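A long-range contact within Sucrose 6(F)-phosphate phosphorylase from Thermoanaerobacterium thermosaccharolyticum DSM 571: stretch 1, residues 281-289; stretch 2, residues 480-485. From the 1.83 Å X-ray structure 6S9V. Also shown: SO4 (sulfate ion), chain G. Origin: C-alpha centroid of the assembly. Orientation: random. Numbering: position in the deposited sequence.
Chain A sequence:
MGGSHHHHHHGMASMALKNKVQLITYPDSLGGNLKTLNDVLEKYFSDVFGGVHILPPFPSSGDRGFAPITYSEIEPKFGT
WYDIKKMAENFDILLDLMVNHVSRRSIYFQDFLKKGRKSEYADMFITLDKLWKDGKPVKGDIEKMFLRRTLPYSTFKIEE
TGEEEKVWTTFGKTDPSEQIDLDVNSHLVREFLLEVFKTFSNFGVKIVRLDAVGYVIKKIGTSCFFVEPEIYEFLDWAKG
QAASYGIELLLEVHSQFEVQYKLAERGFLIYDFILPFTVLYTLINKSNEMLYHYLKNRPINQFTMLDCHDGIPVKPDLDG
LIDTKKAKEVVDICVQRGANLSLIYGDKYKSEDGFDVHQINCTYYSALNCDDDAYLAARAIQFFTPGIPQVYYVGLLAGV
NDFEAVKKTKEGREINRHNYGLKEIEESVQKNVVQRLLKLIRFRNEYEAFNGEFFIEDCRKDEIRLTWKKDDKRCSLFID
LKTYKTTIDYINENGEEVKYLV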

ATOM      1  N   TYR A 281      16.263  -8.333   5.633  1.00 21.57           N
ATOM      2  CA  TYR A 281      16.986  -9.405   6.309  1.00 22.10           C
ATOM      3  C   TYR A 281      18.034 -10.023   5.396  1.00 22.40           C
ATOM      4  O   TYR A 281      19.160 -10.309   5.830  1.00 21.85           O
ATOM      5  CB  TYR A 281      15.995 -10.467   6.793  1.00 22.90           C
ATOM      6  CG  TYR A 281      16.656 -11.682   7.395  1.00 28.47           C
ATOM      7  CD1 TYR A 281      17.064 -12.748   6.597  1.00 30.77           C
ATOM      8  CD2 TYR A 281      16.886 -11.762   8.759  1.00 33.36           C
ATOM      9  CE1 TYR A 281      17.684 -13.861   7.147  1.00 33.25           C
ATOM     10  CE2 TYR A 281      17.500 -12.877   9.321  1.00 35.87           C
ATOM     11  CZ  TYR A 281      17.898 -13.917   8.509  1.00 37.12           C
ATOM     12  OH  TYR A 281      18.512 -15.015   9.072  1.00 42.06           O
ATOM     13  N   THR A 282      17.675 -10.247   4.129  1.00 22.10           N
ATOM     14  CA  THR A 282      18.597 -10.838   3.168  1.00 21.93           C
ATOM     15  C   THR A 282      19.889 -10.036   3.077  1.00 21.65           C
ATOM     16  O   THR A 282      20.992 -10.599   3.096  1.00 22.59           O
ATOM     17  CB  THR A 282      17.927 -10.901   1.789  1.00 21.46           C
ATOM     18  OG1 THR A 282      16.744 -11.716   1.848  1.00 19.43           O
ATOM     19  CG2 THR A 282      18.881 -11.443   0.764  1.00 22.79           C
ATOM     20  N   LEU A 283      19.764  -8.715   2.959  1.00 20.81           N
ATOM     21  CA  LEU A 283      20.919  -7.853   2.746  1.00 20.91           C
ATOM     22  C   LEU A 283      21.688  -7.607   4.036  1.00 21.25           C
ATOM     23  O   LEU A 283      22.927  -7.589   4.025  1.00 22.22           O
ATOM     24  CB  LEU A 283      20.457  -6.537   2.127  1.00 22.16           C
ATOM     25  CG  LEU A 283      19.764  -6.732   0.779  1.00 23.76           C
ATOM     26  CD1 LEU A 283      19.037  -5.467   0.356  1.00 22.87           C
ATOM     27  CD2 LEU A 283      20.775  -7.142  -0.276  1.00 25.73           C
ATOM     28  N   ILE A 284      20.987  -7.432   5.157  1.00 22.10           N
ATOM     29  CA  ILE A 284      21.673  -7.198   6.426  1.00 24.24           C
ATOM     30  C   ILE A 284      22.491  -8.419   6.833  1.00 25.30           C
ATOM     31  O   ILE A 284      23.615  -8.294   7.337  1.00 23.11           O
ATOM     32  CB  ILE A 284      20.664  -6.813   7.525  1.00 26.92           C
ATOM     33  CG1 ILE A 284      20.155  -5.386   7.302  1.00 30.44           C
ATOM     34  CG2 ILE A 284      21.297  -6.963   8.913  1.00 28.10           C
ATOM     35  CD1 ILE A 284      18.968  -5.012   8.167  1.00 32.59           C
ATOM     36  N   ASN A 285      21.945  -9.618   6.627  1.00 28.57           N
ATOM     37  CA  ASN A 285      22.577 -10.853   7.079  1.00 29.55           C
ATOM     38  C   ASN A 285      23.332 -11.597   5.985  1.00 27.02           C
ATOM     39  O   ASN A 285      23.946 -12.629   6.269  1.00 26.41           O
ATOM     40  CB  ASN A 285      21.514 -11.768   7.692  1.00 30.69           C
ATOM     41  CG  ASN A 285      20.872 -11.163   8.918  1.00 35.17           C
ATOM     42  OD1 ASN A 285      19.656 -11.003   8.986  1.00 39.97           O
ATOM     43  ND2 ASN A 285      21.688 -10.829   9.898  1.00 36.41           N
ATOM     44  N   LYS A 286      23.324 -11.094   4.757  1.00 24.88           N
ATOM     45  CA  LYS A 286      24.067 -11.698   3.656  1.00 26.20           C
ATOM     46  C   LYS A 286      23.698 -13.168   3.492  1.00 25.84           C
ATOM     47  O   LYS A 286      24.561 -14.035   3.325  1.00 24.82           O
ATOM     48  CB  LYS A 286      25.573 -11.549   3.858  1.00 26.31           C
ATOM     49  CG  LYS A 286      26.045 -10.122   3.951  1.00 25.44           C
ATOM     50  CD  LYS A 286      27.559 -10.065   4.052  1.00 27.73           C
ATOM     51  CE  LYS A 286      28.047  -8.641   4.276  1.00 28.24           C
ATOM     52  NZ  LYS A 286      27.738  -7.741   3.126  1.00 27.80           N
ATOM     53  N   SER A 287      22.397 -13.446   3.543  1.00 25.23           N
ATOM     54  CA  SER A 287      21.902 -14.809   3.408  1.00 24.33           C
ATOM     55  C   SER A 287      20.647 -14.803   2.553  1.00 22.90           C
ATOM     56  O   SER A 287      19.726 -14.021   2.806  1.00 22.71           O
ATOM     57  CB  SER A 287      21.579 -15.433   4.768  1.00 25.95           C
ATOM     58  OG  SER A 287      20.851 -16.639   4.587  1.00 28.91           O
ATOM     59  N   ASN A 288      20.591 -15.708   1.584  1.00 23.80           N
ATOM     60  CA  ASN A 288      19.450 -15.788   0.687  1.00 23.79           C
ATOM     61  C   ASN A 288      18.366 -16.737   1.187  1.00 23.78           C
ATOM     62  O   ASN A 288      17.341 -16.884   0.514  1.00 22.46           O
ATOM     63  CB  ASN A 288      19.911 -16.221  -0.717  1.00 23.74           C
ATOM     64  CG  ASN A 288      20.370 -17.677  -0.775  1.00 25.05           C
ATOM     65  OD1 ASN A 288      20.139 -18.461   0.152  1.00 26.39           O
ATOM     66  ND2 ASN A 288      21.000 -18.052  -1.885  1.00 24.87           N
ATOM     67  N   GLU A 289      18.547 -17.350   2.362  1.00 24.61           N
ATOM     68  CA  GLU A 289      17.742 -18.519   2.720  1.00 26.30           C
ATOM     69  C   GLU A 289      16.271 -18.159   2.883  1.00 23.73           C
ATOM     70  O   GLU A 289      15.388 -18.862   2.372  1.00 23.21           O
ATOM     71  CB  GLU A 289      18.279 -19.153   4.007  1.00 31.55           C
ATOM     72  CG  GLU A 289      19.616 -19.854   3.838  1.00 36.01           C
ATOM     73  CD  GLU A 289      19.910 -20.885   4.926  1.00 39.21           C
ATOM     74  OE1 GLU A 289      18.974 -21.569   5.393  1.00 40.32           O
ATOM     75  OE2 GLU A 289      21.091 -21.010   5.311  1.00 41.44           O
TER
HETATM   76  S   SO4 G 605      31.482 -18.493  -0.420  1.00 67.38           S
HETATM   77  O1  SO4 G 605      30.557 -19.092   0.539  1.00 67.45           O
HETATM   78  O2  SO4 G 605      32.848 -18.914  -0.122  1.00 67.96           O
HETATM   79  O3  SO4 G 605      31.113 -18.926  -1.767  1.00 65.91           O
HETATM   80  O4  SO4 G 605      31.407 -17.037  -0.338  1.00 68.48           O
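Stretch 2 (480-485) DLKTYK

Residues 480-485 pack as a tight turn against the C-terminal end of the helix in 281-289, joining a small leucine-centred apolar contact to a set of hydrogen bonds that engage main-chain carbonyls on both stretches. Stretch 2 has no regular helix or strand through the contact; it folds back on itself, with Asp-480 N donating to Lys-485 O (3.0 Å) and Tyr-484 adopting positive phi (62°). The backbones come nearest at Lys-286 and Leu-481, whose CA atoms lie 5.1 Å apart. Leu-481 points toward stretch 1 and is buried there: its CD2 meets Leu-283 CD2 at 3.8 Å, while its CD1 lies 3.7 Å from Ser-287 N and 4.2 Å from Thr-282 O. Tyr-484 starts out sideways, but its ring reaches back to the helix, placing CE1 3.9 Å from Leu-283 CD2 and allowing OH to donate a short hydrogen bond to Leu-283 O (2.6 Å). Lys-286, the first residue to leave helical geometry, also has positive phi (55°). Its extended side chain, turned at chi4 (m), carries NZ to the carbonyls of the turn, where it donates to Leu-481 O at 2.9 Å and Lys-482 O at 3.2 Å; a weak bond from NZ to Tyr-484 OH (3.1 Å) links the two polar groups. Lys-482 itself points away, and its NZ binds sulfate O4 at 3.0 Å.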

ATOM      1  N   ASP A 480      26.328 -10.709  -5.465  1.00 23.92           N
ATOM      2  CA  ASP A 480      27.274 -11.154  -4.446  1.00 25.88           C
ATOM      3  C   ASP A 480      26.923 -10.406  -3.164  1.00 26.69           C
ATOM      4  O   ASP A 480      27.168  -9.200  -3.061  1.00 26.05           O
ATOM      5  CB  ASP A 480      28.707 -10.877  -4.891  1.00 27.46           C
ATOM      6  CG  ASP A 480      29.744 -11.356  -3.890  1.00 34.17           C
ATOM      7  OD1 ASP A 480      29.370 -11.751  -2.763  1.00 35.87           O
ATOM      8  OD2 ASP A 480      30.944 -11.352  -4.247  1.00 37.15           O
ATOM      9  N   LEU A 481      26.323 -11.108  -2.198  1.00 26.81           N
ATOM     10  CA  LEU A 481      25.894 -10.450  -0.968  1.00 26.29           C
ATOM     11  C   LEU A 481      27.070 -10.024  -0.101  1.00 25.64           C
ATOM     12  O   LEU A 481      26.878  -9.246   0.842  1.00 25.43           O
ATOM     13  CB  LEU A 481      24.971 -11.368  -0.165  1.00 26.69           C
ATOM     14  CG  LEU A 481      23.606 -11.616  -0.826  1.00 23.17           C
ATOM     15  CD1 LEU A 481      22.864 -12.688  -0.067  1.00 22.92           C
ATOM     16  CD2 LEU A 481      22.791 -10.334  -0.902  1.00 21.45           C
ATOM     17  N   LYS A 482      28.270 -10.530  -0.380  1.00 26.64           N
ATOM     18  CA  LYS A 482      29.452 -10.059   0.332  1.00 30.02           C
ATOM     19  C   LYS A 482      29.746  -8.600  -0.005  1.00 31.90           C
ATOM     20  O   LYS A 482      30.082  -7.806   0.881  1.00 29.51           O
ATOM     21  CB  LYS A 482      30.648 -10.954  -0.002  1.00 31.85           C
ATOM     22  CG  LYS A 482      30.523 -12.373   0.557  1.00 37.61           C
ATOM     23  CD  LYS A 482      31.776 -13.222   0.335  1.00 44.07           C
ATOM     24  CE  LYS A 482      31.860 -13.781  -1.083  1.00 48.95           C
ATOM     25  NZ  LYS A 482      33.058 -14.669  -1.263  1.00 52.11           N
ATOM     26  N   THR A 483      29.614  -8.231  -1.281  1.00 32.78           N
ATOM     27  CA  THR A 483      29.933  -6.898  -1.766  1.00 31.87           C
ATOM     28  C   THR A 483      28.715  -6.114  -2.228  1.00 30.87           C
ATOM     29  O   THR A 483      28.837  -4.908  -2.481  1.00 32.72           O
ATOM     30  CB  THR A 483      30.913  -6.997  -2.943  1.00 30.15           C
ATOM     31  OG1 THR A 483      30.247  -7.633  -4.046  1.00 28.88           O
ATOM     32  CG2 THR A 483      32.119  -7.817  -2.553  1.00 31.56           C
ATOM     33  N   TYR A 484      27.553  -6.757  -2.348  1.00 26.58           N
ATOM     34  CA  TYR A 484      26.346  -6.205  -2.952  1.00 25.55           C
ATOM     35  C   TYR A 484      26.544  -5.847  -4.420  1.00 27.90           C
ATOM     36  O   TYR A 484      25.698  -5.156  -5.004  1.00 30.83           O
ATOM     37  CB  TYR A 484      25.825  -4.992  -2.174  1.00 24.30           C
ATOM     38  CG  TYR A 484      25.572  -5.331  -0.729  1.00 23.31           C
ATOM     39  CD1 TYR A 484      24.613  -6.278  -0.371  1.00 21.86           C
ATOM     40  CD2 TYR A 484      26.318  -4.742   0.277  1.00 23.75           C
ATOM     41  CE1 TYR A 484      24.405  -6.609   0.964  1.00 22.31           C
ATOM     42  CE2 TYR A 484      26.107  -5.057   1.599  1.00 24.77           C
ATOM     43  CZ  TYR A 484      25.162  -5.992   1.941  1.00 23.34           C
ATOM     44  OH  TYR A 484      24.992  -6.294   3.272  1.00 23.87           O
ATOM     45  N   LYS A 485      27.608  -6.337  -5.042  1.00 25.56           N
ATOM     46  CA  LYS A 485      27.767  -6.169  -6.478  1.00 25.00           C
ATOM     47  C   LYS A 485      26.629  -6.882  -7.197  1.00 24.13           C
ATOM     48  O   LYS A 485      26.378  -8.068  -6.963  1.00 25.61           O
ATOM     49  CB  LYS A 485      29.112  -6.716  -6.941  1.00 29.83           C
ATOM     50  CG  LYS A 485      29.438  -6.379  -8.390  1.00 33.81           C
ATOM     51  CD  LYS A 485      30.777  -6.952  -8.791  1.00 40.18           C
ATOM     52  CE  LYS A 485      31.245  -6.408 -10.122  1.00 46.78           C
ATOM     53  NZ  LYS A 485      32.485  -7.101 -10.568  1.00 52.01           N
TER